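Local atomic coordinates of CDA peptide synthetase I (Streptomyces coelicolor, PDB entry 5DU9), a protein that is a multimodular peptide synthetase, represented here by its condensation domain, a two-lobed member of the CoA-dependent acyltransferase fold group. Residues H10-A15 and G73-A78; S14-V19 and P306-N311; Y32-C37 and V156-I161; D162-A167 and P293-Y298. The protein carries 1 engineered substitution. All coordinates share one frame; numbering follows the deposited sequence.

Contact 1: H10-A15 and G73-A78; sequences HGLTSA and GRPYRA
H10 and R77 form one antiparallel hydrogen-bonded pair, with H10 N 2.9 Å from R77 O and R77 N 2.8 Å from H10 O; the second bond is nearly straight, at 175°. The same two residues stack through their side chains. The R77 guanidinium stacks on the H10 imidazole, nearly parallel (17°) but offset, with NH2 over the ring and H10 CB over the guanidinium toward its rim, centres 4.4 Å apart; R77 NH2 comes closest to the ring, 3.4 Å from H10 CG. The R77 chain starts with CG anti to its backbone N and then turns at chi3 (62°), which swings NE out of the extended course. Further partners hold both groups: H10 ND1 bonds to D195, while R77 NH1 meets S65 and forms a salt bridge with E61. Strand 75-79 pairs with strand 65-69 in a two-stranded antiparallel hairpin, and H10 adds a single bridge just before T13 N-caps helix 14-24. Apolar packing is carried by L12. Its CD1 lies 3.5 Å from Y76 CA, over the strand backbone, and its CD2 touches P75 CB at 4.1 Å, the two side chains crossing at about a right angle. Three waters complete the contact. Two link G11 O to the R77 guanidinium, one through NH2 and the other, in the guanidinium plane, through NE; the third accepts from L12 N and donates to P75 O.

Contact 2: S14-V19 and P306-N311; sequences SAQHCV and PGMVSN. Engineered in segment 14-19: C18 (natural residue Glu). With UM2 ((2S)-2-amino-N-butyl-propanamide), chain E.
M308 runs along the face of helix 14-24 formed by A15, Q16 and V19, and meets Q16, A15 and V19 in turn from CB to CE. Its CB is 3.9 Å from Q16 CG, where the two side chains lie alongside each other and point opposite ways. CG, anti to the backbone N (chi1 163°), comes 3.8 Å from A15 CB. The chain then bends at chi2 (50°), which keeps SD over the same methyl, 3.9 Å from A15 CB. At the tip, CE reaches V19 CG2 at 3.8 Å and also lies 3.9 Å from NCL of the bound (2S)-2-amino-N-butyl-propanamide. A15 CB is enclosed further by backbone oxygens: it sits 3.4 Å from S310 O and also touches M308 O, which Q16 CG approaches as well. No direct hydrogen bond joins the two segments. Instead, a water accepts from A15 N and donates to V309 O. The polar end of Q16 turns to another partner, NE2 bonding to I159 O, and V309 starts away from helix 14-24 and packs on M197 and E201 of helix 194-205. One turn along the helix from A15, the engineered C18 carries the ligand covalently, SG bonded to CCH at 1.8 Å. From there the butyl chain passes V19, whose CG2 lies 3.7 Å from CCJ. Helix and loop thus form adjoining parts of the wall of the ligand pocket, with V19 and the M308 methyl lining the path of the tethered group.

Contact 3: Y32-C37 and V156-I161; sequences YRTGSC and VHHIVI. With UM2 ((2S)-2-amino-N-butyl-propanamide), chain E.
T34 and V156 form an antiparallel hydrogen-bonded pair, T34 N 3.0 Å from V156 O and V156 N 2.9 Å from T34 O. Packing is tight here: T34 OG1, set between its backbone N and carbonyl carbon (chi1 55°), lies 3.1 Å from V156 CG2. V156 O also takes a longer bond from R33 NE, at 3.3 Å; this donor stands above the carbonyl plane, on the opposite face from T34 N. R33 and H157 are the neighbouring non-hydrogen-bonded pair, and the far end of R33 is bound by T128 O and D125. Beyond it the backbone of H158 stays joined to the first segment, its N 2.8 Å from Y32 O and nearly in line with the C=O bond.

Past this tight pairing the contact is partly water-mediated. A water 2.6 Å from the same T34 OG1 donates to I161 O and rests over one face of the H158 ring, toward its rim. T34 CG2 still touches this ring, 3.7 Å from CD2, and H158 ND1 makes a weak bond to I161 O. The other ring nitrogen, NE2, accepts in the ring plane from NCQ of the bound (2S)-2-amino-N-butyl-propanamide at 2.8 Å. H157 and H158 open the HHxxxDG signature of condensation domains, placed where strand 149-157 ends beside strand 33-40, with the second histidine facing the ligand pocket.

Contact 4: D162-A167 and P293-Y298; sequences DGTSMA and PVTGRY
D162 and R297 reach toward each other tip to tip, the carboxylate turned 78° from the guanidinium plane. With the planes turned so, a single nitrogen serves both oxygens: R297 NH2 lies 3.0 Å from OD2 and 3.1 Å from OD1 of D162, on the syn lone pair of each, in a salt bridge. OD1 also accepts from S165 N at 3.0 Å, met nearly along the C-O bond, so D162 N-caps helix 163-182 while holding the arginine. D162 is the aspartate of the HHxxxDG signature of condensation domains, and an aspartate-arginine salt bridge of this kind is also known from chloramphenicol acetyltransferase, where it is regarded as structural. T164 lies alongside R297, pointing the other way, its CG2 over one face of the guanidinium and 3.6 Å from NE. Against T295 it stands at about a right angle, T164 OG1 3.5 Å from T295 CG2. T295 makes an ST turn, OG1 accepting from R297 N at 3.2 Å. A water in the guanidinium plane accepts from R297 NE at 2.9 Å, donates to T295 O and bonds weakly to D162 OD2. R297 NH1 is held by A302 O and T305 O, and V309 N donates to D162 OD2.

Contact 2 is the hub of the set, its centre 10, 11 and 9 Å from those of contacts 1, 3 and 4. It shares S14 and A15 with contact 1, and T13 OG1 lies 2.6 Å from M308 O, a probable hydrogen bond. M308 CG packs on H158 O of contact 3 at 3.2 Å, and D162 N of contact 4 probably donates to G307 O, 2.9 Å apart. Contacts 3 and 4 carry successive parts of the HHxxxDG motif and pack through M166. Contacts 2 and 3 hold opposite ends of the ligand, at C18 and H158; the side chain of D162 is about 7 Å from the ligand and that of L12, in contact 1, about 11 Å.

Contact 1: H10-A15 and G73-A78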
# COMPACT_ATOMS: atom_id res chain seq x y z
N HIS A 10 13.83 -16.26 -13.36
CA HIS A 10 13.86 -14.82 -13.17
C HIS A 10 14.25 -14.46 -11.74
O HIS A 10 13.79 -15.07 -10.78
CB HIS A 10 12.50 -14.20 -13.51
CG HIS A 10 12.11 -14.38 -14.94
ND1 HIS A 10 12.56 -13.56 -15.95
CD2 HIS A 10 11.29 -15.28 -15.54
CE1 HIS A 10 12.05 -13.95 -17.10
NE2 HIS A 10 11.28 -14.99 -16.88
N GLY A 11 15.11 -13.45 -11.60
CA GLY A 11 15.52 -12.99 -10.29
C GLY A 11 14.39 -12.24 -9.60
O GLY A 11 13.57 -11.60 -10.26
N LEU A 12 14.34 -12.35 -8.28
CA LEU A 12 13.37 -11.60 -7.49
C LEU A 12 13.88 -10.20 -7.20
O LEU A 12 15.08 -9.98 -7.10
CB LEU A 12 13.09 -12.31 -6.16
CG LEU A 12 12.05 -13.42 -6.13
CD1 LEU A 12 12.49 -14.59 -7.00
CD2 LEU A 12 11.83 -13.88 -4.69
N THR A 13 12.95 -9.26 -7.07
CA THR A 13 13.30 -7.94 -6.57
C THR A 13 13.63 -8.06 -5.09
O THR A 13 13.33 -9.08 -4.47
CB THR A 13 12.15 -6.94 -6.73
OG1 THR A 13 11.07 -7.34 -5.88
CG2 THR A 13 11.68 -6.87 -8.18
N SER A 14 14.23 -7.02 -4.53
CA SER A 14 14.53 -7.02 -3.10
C SER A 14 13.26 -7.20 -2.27
O SER A 14 13.24 -7.97 -1.31
CB SER A 14 15.24 -5.72 -2.70
OG SER A 14 16.55 -5.69 -3.22
N ALA A 15 12.22 -6.47 -2.65
CA ALA A 15 10.95 -6.55 -1.94
C ALA A 15 10.36 -7.96 -2.03
O ALA A 15 9.80 -8.47 -1.07
CB ALA A 15 9.97 -5.54 -2.49
N GLY A 73 18.35 -24.12 -2.78
CA GLY A 73 17.29 -23.63 -1.91
C GLY A 73 17.00 -22.15 -2.06
O GLY A 73 16.31 -21.57 -1.22
N ARG A 74 17.51 -21.54 -3.12
CA ARG A 74 17.28 -20.11 -3.37
C ARG A 74 16.06 -19.90 -4.27
O ARG A 74 15.84 -20.66 -5.21
CB ARG A 74 18.51 -19.47 -4.01
CG ARG A 74 19.76 -19.55 -3.16
CD ARG A 74 20.88 -18.71 -3.75
NE ARG A 74 22.10 -18.78 -2.94
CZ ARG A 74 23.07 -19.67 -3.10
NH1 ARG A 74 22.99 -20.60 -4.05
NH2 ARG A 74 24.13 -19.64 -2.31
N PRO A 75 15.26 -18.86 -3.99
CA PRO A 75 14.04 -18.64 -4.77
C PRO A 75 14.29 -18.03 -6.15
O PRO A 75 15.26 -17.29 -6.34
CB PRO A 75 13.25 -17.67 -3.91
CG PRO A 75 14.29 -16.90 -3.18
CD PRO A 75 15.39 -17.88 -2.90
N TYR A 76 13.43 -18.36 -7.10
CA TYR A 76 13.39 -17.68 -8.39
C TYR A 76 11.95 -17.59 -8.86
O TYR A 76 11.07 -18.29 -8.35
CB TYR A 76 14.27 -18.38 -9.43
CG TYR A 76 13.84 -19.78 -9.84
CD1 TYR A 76 12.92 -19.98 -10.86
CD2 TYR A 76 14.38 -20.90 -9.22
CE1 TYR A 76 12.54 -21.25 -11.25
CE2 TYR A 76 14.00 -22.18 -9.61
CZ TYR A 76 13.09 -22.35 -10.62
OH TYR A 76 12.71 -23.62 -11.01
N ARG A 77 11.70 -16.71 -9.83
CA ARG A 77 10.37 -16.52 -10.38
C ARG A 77 10.26 -17.17 -11.76
O ARG A 77 11.16 -17.03 -12.59
CB ARG A 77 10.04 -15.03 -10.46
CG ARG A 77 8.66 -14.72 -11.01
CD ARG A 77 8.38 -13.23 -11.02
NE ARG A 77 9.31 -12.51 -11.89
CZ ARG A 77 9.22 -12.47 -13.21
NH1 ARG A 77 8.25 -13.12 -13.84
NH2 ARG A 77 10.11 -11.78 -13.92
N ALA A 78 9.16 -17.88 -11.98
CA ALA A 78 8.90 -18.55 -13.25
C ALA A 78 7.64 -17.97 -13.91
O ALA A 78 6.62 -17.78 -13.25
CB ALA A 78 8.74 -20.04 -13.04
O HOH W 1 12.76 -10.84 -12.95
O HOH W 2 10.80 -10.94 -10.14
O HOH W 3 16.01 -14.44 -7.25

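Contact 2: S14-V19 and P306-N311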
# COMPACT_ATOMS: atom_id res chain seq x y z
N SER A 14 14.23 -7.02 -4.53
CA SER A 14 14.53 -7.02 -3.10
C SER A 14 13.26 -7.20 -2.27
O SER A 14 13.24 -7.97 -1.31
CB SER A 14 15.24 -5.72 -2.70
OG SER A 14 16.55 -5.69 -3.22
N ALA A 15 12.22 -6.47 -2.65
CA ALA A 15 10.95 -6.55 -1.94
C ALA A 15 10.36 -7.96 -2.03
O ALA A 15 9.80 -8.47 -1.07
CB ALA A 15 9.97 -5.54 -2.49
N GLN A 16 10.51 -8.59 -3.18
CA GLN A 16 10.00 -9.95 -3.35
C GLN A 16 10.80 -10.94 -2.50
O GLN A 16 10.22 -11.85 -1.90
CB GLN A 16 10.03 -10.35 -4.82
CG GLN A 16 8.95 -9.66 -5.63
CD GLN A 16 8.99 -10.01 -7.10
OE1 GLN A 16 10.06 -10.02 -7.72
NE2 GLN A 16 7.84 -10.31 -7.67
N HIS A 17 12.12 -10.76 -2.44
CA HIS A 17 12.97 -11.57 -1.57
C HIS A 17 12.51 -11.44 -0.11
O HIS A 17 12.49 -12.41 0.63
CB HIS A 17 14.44 -11.16 -1.69
CG HIS A 17 15.17 -11.82 -2.81
ND1 HIS A 17 15.48 -13.17 -2.81
CD2 HIS A 17 15.67 -11.32 -3.97
CE1 HIS A 17 16.13 -13.47 -3.92
NE2 HIS A 17 16.26 -12.37 -4.64
N CYS A 18 12.16 -10.22 0.28
CA CYS A 18 11.71 -9.93 1.64
C CYS A 18 10.42 -10.69 1.97
O CYS A 18 10.31 -11.33 3.02
CB CYS A 18 11.50 -8.43 1.81
SG CYS A 18 10.85 -7.92 3.43
N VAL A 19 9.45 -10.62 1.07
CA VAL A 19 8.19 -11.32 1.26
C VAL A 19 8.41 -12.82 1.26
O VAL A 19 7.83 -13.54 2.07
CB VAL A 19 7.17 -10.93 0.17
CG1 VAL A 19 5.91 -11.79 0.27
CG2 VAL A 19 6.81 -9.46 0.30
N PRO A 306 4.32 -3.73 -13.48
CA PRO A 306 3.58 -4.32 -12.35
C PRO A 306 4.43 -5.35 -11.61
O PRO A 306 5.12 -6.16 -12.23
CB PRO A 306 2.37 -4.97 -13.02
CG PRO A 306 2.20 -4.20 -14.29
CD PRO A 306 3.59 -3.87 -14.74
N GLY A 307 4.39 -5.30 -10.28
CA GLY A 307 5.24 -6.15 -9.49
C GLY A 307 5.21 -5.75 -8.03
O GLY A 307 4.26 -5.12 -7.57
N MET A 308 6.25 -6.14 -7.31
CA MET A 308 6.40 -5.83 -5.90
C MET A 308 7.83 -5.35 -5.69
O MET A 308 8.77 -6.14 -5.72
CB MET A 308 6.10 -7.07 -5.05
CG MET A 308 6.60 -7.00 -3.61
SD MET A 308 6.12 -5.48 -2.77
CE MET A 308 6.34 -5.97 -1.06
N VAL A 309 7.99 -4.04 -5.50
CA VAL A 309 9.32 -3.45 -5.30
C VAL A 309 9.35 -2.42 -4.19
O VAL A 309 10.40 -1.85 -3.90
CB VAL A 309 9.85 -2.77 -6.59
CG1 VAL A 309 10.34 -3.81 -7.57
CG2 VAL A 309 8.79 -1.89 -7.22
N SER A 310 8.21 -2.19 -3.54
CA SER A 310 8.12 -1.14 -2.55
C SER A 310 9.08 -1.34 -1.37
O SER A 310 9.47 -2.46 -1.03
CB SER A 310 6.68 -1.03 -2.03
OG SER A 310 6.25 -2.27 -1.50
N ASN A 311 9.45 -0.21 -0.78
CA ASN A 311 10.39 -0.16 0.33
C ASN A 311 9.74 0.60 1.48
O ASN A 311 8.82 1.38 1.25
CB ASN A 311 11.68 0.53 -0.13
CG ASN A 311 12.83 0.36 0.85
OD1 ASN A 311 12.89 -0.59 1.63
ND2 ASN A 311 13.77 1.30 0.80
CCH UM2 E . 10.03 -6.32 3.30
CCI UM2 E . 8.95 -6.32 2.23
CCJ UM2 E . 7.60 -6.80 2.75
CCK UM2 E . 6.82 -5.71 3.50
NCL UM2 E . 6.06 -4.82 2.63
CCM UM2 E . 4.82 -4.42 2.93
OCN UM2 E . 4.06 -5.08 3.63
CCO UM2 E . 4.38 -3.09 2.39
CCP UM2 E . 4.78 -1.99 3.37
NCQ UM2 E . 2.92 -3.07 2.23
O HOH W 4 12.45 -4.14 -4.42

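Contact 3: Y32-C37 and V156-I161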
# COMPACT_ATOMS: atom_id res chain seq x y z
N TYR A 32 0.46 -12.41 4.22
CA TYR A 32 0.90 -11.52 3.15
C TYR A 32 -0.11 -11.47 2.00
O TYR A 32 0.22 -11.05 0.89
CB TYR A 32 2.30 -11.94 2.66
CG TYR A 32 3.37 -11.46 3.63
CD1 TYR A 32 3.71 -12.21 4.75
CD2 TYR A 32 3.99 -10.24 3.44
CE1 TYR A 32 4.66 -11.76 5.65
CE2 TYR A 32 4.94 -9.78 4.33
CZ TYR A 32 5.27 -10.54 5.43
OH TYR A 32 6.22 -10.08 6.32
N ARG A 33 -1.35 -11.87 2.29
CA ARG A 33 -2.47 -11.57 1.40
C ARG A 33 -2.87 -10.11 1.59
O ARG A 33 -3.15 -9.68 2.71
CB ARG A 33 -3.69 -12.46 1.68
CG ARG A 33 -3.53 -13.95 1.37
CD ARG A 33 -3.47 -14.24 -0.12
NE ARG A 33 -4.50 -13.56 -0.91
CZ ARG A 33 -5.64 -14.11 -1.32
NH1 ARG A 33 -5.96 -15.37 -1.04
NH2 ARG A 33 -6.49 -13.38 -2.04
N THR A 34 -2.91 -9.37 0.48
CA THR A 34 -3.30 -7.97 0.50
C THR A 34 -4.42 -7.75 -0.50
O THR A 34 -4.76 -8.65 -1.27
CB THR A 34 -2.11 -7.05 0.17
OG1 THR A 34 -1.54 -7.45 -1.07
CG2 THR A 34 -1.06 -7.15 1.25
N GLY A 35 -5.01 -6.57 -0.49
CA GLY A 35 -6.09 -6.31 -1.42
C GLY A 35 -6.58 -4.89 -1.46
O GLY A 35 -6.29 -4.07 -0.58
N SER A 36 -7.35 -4.61 -2.50
CA SER A 36 -8.03 -3.34 -2.65
C SER A 36 -9.28 -3.61 -3.46
O SER A 36 -9.51 -4.74 -3.89
CB SER A 36 -7.15 -2.30 -3.36
OG SER A 36 -6.89 -2.70 -4.69
N CYS A 37 -10.10 -2.59 -3.67
CA CYS A 37 -11.25 -2.74 -4.54
C CYS A 37 -11.59 -1.43 -5.22
O CYS A 37 -11.08 -0.38 -4.83
CB CYS A 37 -12.46 -3.26 -3.75
SG CYS A 37 -13.11 -2.12 -2.51
N VAL A 156 -4.57 -10.19 -3.77
CA VAL A 156 -3.28 -10.63 -4.28
C VAL A 156 -2.43 -11.20 -3.16
O VAL A 156 -2.73 -11.01 -1.98
CB VAL A 156 -2.49 -9.48 -4.95
CG1 VAL A 156 -3.28 -8.90 -6.13
CG2 VAL A 156 -2.15 -8.38 -3.94
N HIS A 157 -1.38 -11.91 -3.56
CA HIS A 157 -0.27 -12.15 -2.66
C HIS A 157 0.66 -10.96 -2.81
O HIS A 157 0.95 -10.54 -3.93
CB HIS A 157 0.46 -13.45 -2.99
CG HIS A 157 1.34 -13.92 -1.88
ND1 HIS A 157 2.47 -13.25 -1.49
CD2 HIS A 157 1.23 -14.99 -1.06
CE1 HIS A 157 3.04 -13.89 -0.48
NE2 HIS A 157 2.30 -14.95 -0.20
N HIS A 158 1.13 -10.41 -1.70
CA HIS A 158 1.97 -9.23 -1.74
C HIS A 158 3.23 -9.44 -2.59
O HIS A 158 3.81 -8.48 -3.10
CB HIS A 158 2.35 -8.79 -0.32
CG HIS A 158 2.61 -7.33 -0.18
ND1 HIS A 158 2.94 -6.53 -1.25
CD2 HIS A 158 2.57 -6.51 0.90
CE1 HIS A 158 3.10 -5.28 -0.84
NE2 HIS A 158 2.89 -5.25 0.46
N ILE A 159 3.65 -10.69 -2.77
CA ILE A 159 4.88 -10.95 -3.52
C ILE A 159 4.75 -10.61 -5.01
O ILE A 159 5.77 -10.43 -5.67
CB ILE A 159 5.34 -12.43 -3.37
CG1 ILE A 159 6.84 -12.54 -3.66
CG2 ILE A 159 4.53 -13.37 -4.25
CD1 ILE A 159 7.47 -13.86 -3.24
N VAL A 160 3.53 -10.49 -5.54
CA VAL A 160 3.37 -10.19 -6.96
C VAL A 160 2.85 -8.77 -7.25
O VAL A 160 3.04 -8.27 -8.35
CB VAL A 160 2.41 -11.20 -7.67
CG1 VAL A 160 3.06 -12.58 -7.75
CG2 VAL A 160 1.06 -11.27 -7.00
N ILE A 161 2.22 -8.14 -6.27
CA ILE A 161 1.57 -6.84 -6.49
C ILE A 161 1.71 -5.91 -5.30
O ILE A 161 1.34 -6.28 -4.17
CB ILE A 161 0.06 -7.03 -6.81
CG1 ILE A 161 -0.14 -7.65 -8.20
CG2 ILE A 161 -0.72 -5.70 -6.72
CD1 ILE A 161 0.25 -6.76 -9.37
CCH UM2 E . 10.03 -6.32 3.30
CCI UM2 E . 8.95 -6.32 2.23
CCJ UM2 E . 7.60 -6.80 2.75
CCK UM2 E . 6.82 -5.71 3.50
NCL UM2 E . 6.06 -4.82 2.63
CCM UM2 E . 4.82 -4.42 2.93
OCN UM2 E . 4.06 -5.08 3.63
CCO UM2 E . 4.38 -3.09 2.39
CCP UM2 E . 4.78 -1.99 3.37
NCQ UM2 E . 2.92 -3.07 2.23
O HOH W 5 -0.23 -5.50 -2.09

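Contact 4: D162-A167 and P293-Y298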
# COMPACT_ATOMS: atom_id res chain seq x y z
N ASP A 162 2.24 -4.72 -5.55
CA ASP A 162 2.28 -3.65 -4.55
C ASP A 162 1.23 -2.58 -4.86
O ASP A 162 0.46 -2.71 -5.81
CB ASP A 162 3.68 -3.03 -4.47
CG ASP A 162 4.22 -2.56 -5.82
OD1 ASP A 162 3.42 -2.20 -6.71
OD2 ASP A 162 5.46 -2.54 -5.97
N GLY A 163 1.18 -1.54 -4.04
CA GLY A 163 0.16 -0.52 -4.17
C GLY A 163 0.16 0.16 -5.53
O GLY A 163 -0.89 0.34 -6.14
N THR A 164 1.35 0.53 -6.00
CA THR A 164 1.51 1.16 -7.30
C THR A 164 0.94 0.26 -8.39
O THR A 164 0.29 0.73 -9.33
CB THR A 164 2.99 1.45 -7.59
OG1 THR A 164 3.48 2.41 -6.65
CG2 THR A 164 3.20 1.99 -9.00
N SER A 165 1.18 -1.04 -8.27
CA SER A 165 0.80 -1.98 -9.31
C SER A 165 -0.70 -2.25 -9.33
O SER A 165 -1.25 -2.63 -10.36
CB SER A 165 1.57 -3.28 -9.14
OG SER A 165 2.96 -3.05 -9.28
N MET A 166 -1.37 -2.07 -8.19
CA MET A 166 -2.82 -2.17 -8.16
C MET A 166 -3.42 -1.14 -9.12
O MET A 166 -4.32 -1.45 -9.90
CB MET A 166 -3.36 -1.96 -6.74
CG MET A 166 -3.01 -3.08 -5.79
SD MET A 166 -3.62 -2.75 -4.13
CE MET A 166 -3.07 -4.23 -3.26
N ALA A 167 -2.90 0.07 -9.05
CA ALA A 167 -3.36 1.15 -9.93
C ALA A 167 -3.05 0.83 -11.39
O ALA A 167 -3.88 1.08 -12.27
CB ALA A 167 -2.72 2.47 -9.52
N PRO A 293 6.39 4.36 3.44
CA PRO A 293 6.66 3.61 2.22
C PRO A 293 7.12 4.50 1.06
O PRO A 293 6.68 5.64 0.94
CB PRO A 293 5.31 2.95 1.89
CG PRO A 293 4.28 3.73 2.63
CD PRO A 293 4.95 4.65 3.62
N VAL A 294 8.03 3.97 0.25
CA VAL A 294 8.37 4.58 -1.03
C VAL A 294 8.23 3.49 -2.09
O VAL A 294 8.25 2.31 -1.77
CB VAL A 294 9.80 5.18 -1.03
CG1 VAL A 294 9.89 6.29 0.01
CG2 VAL A 294 10.85 4.11 -0.75
N THR A 295 8.05 3.87 -3.35
CA THR A 295 7.69 2.88 -4.36
C THR A 295 8.84 1.96 -4.73
O THR A 295 8.61 0.84 -5.18
CB THR A 295 7.20 3.54 -5.66
OG1 THR A 295 8.26 4.28 -6.27
CG2 THR A 295 6.02 4.46 -5.37
N GLY A 296 10.07 2.43 -4.56
CA GLY A 296 11.23 1.65 -4.96
C GLY A 296 11.38 1.57 -6.48
O GLY A 296 12.11 0.72 -6.99
N ARG A 297 10.69 2.46 -7.18
CA ARG A 297 10.72 2.49 -8.64
C ARG A 297 11.59 3.63 -9.14
O ARG A 297 11.29 4.80 -8.92
CB ARG A 297 9.31 2.60 -9.20
CG ARG A 297 8.50 1.36 -8.91
CD ARG A 297 7.00 1.54 -9.08
NE ARG A 297 6.34 0.31 -8.64
CZ ARG A 297 6.15 -0.75 -9.41
NH1 ARG A 297 6.53 -0.74 -10.68
NH2 ARG A 297 5.58 -1.84 -8.91
N TYR A 298 12.68 3.27 -9.82
CA TYR A 298 13.65 4.24 -10.31
C TYR A 298 13.79 4.13 -11.82
O TYR A 298 14.25 3.11 -12.34
CB TYR A 298 14.98 4.03 -9.61
CG TYR A 298 14.80 4.08 -8.11
CD1 TYR A 298 14.66 5.29 -7.45
CD2 TYR A 298 14.72 2.91 -7.37
CE1 TYR A 298 14.46 5.33 -6.09
CE2 TYR A 298 14.53 2.95 -6.01
CZ TYR A 298 14.39 4.16 -5.37
OH TYR A 298 14.19 4.20 -4.01
O HOH W 6 6.08 0.16 -5.77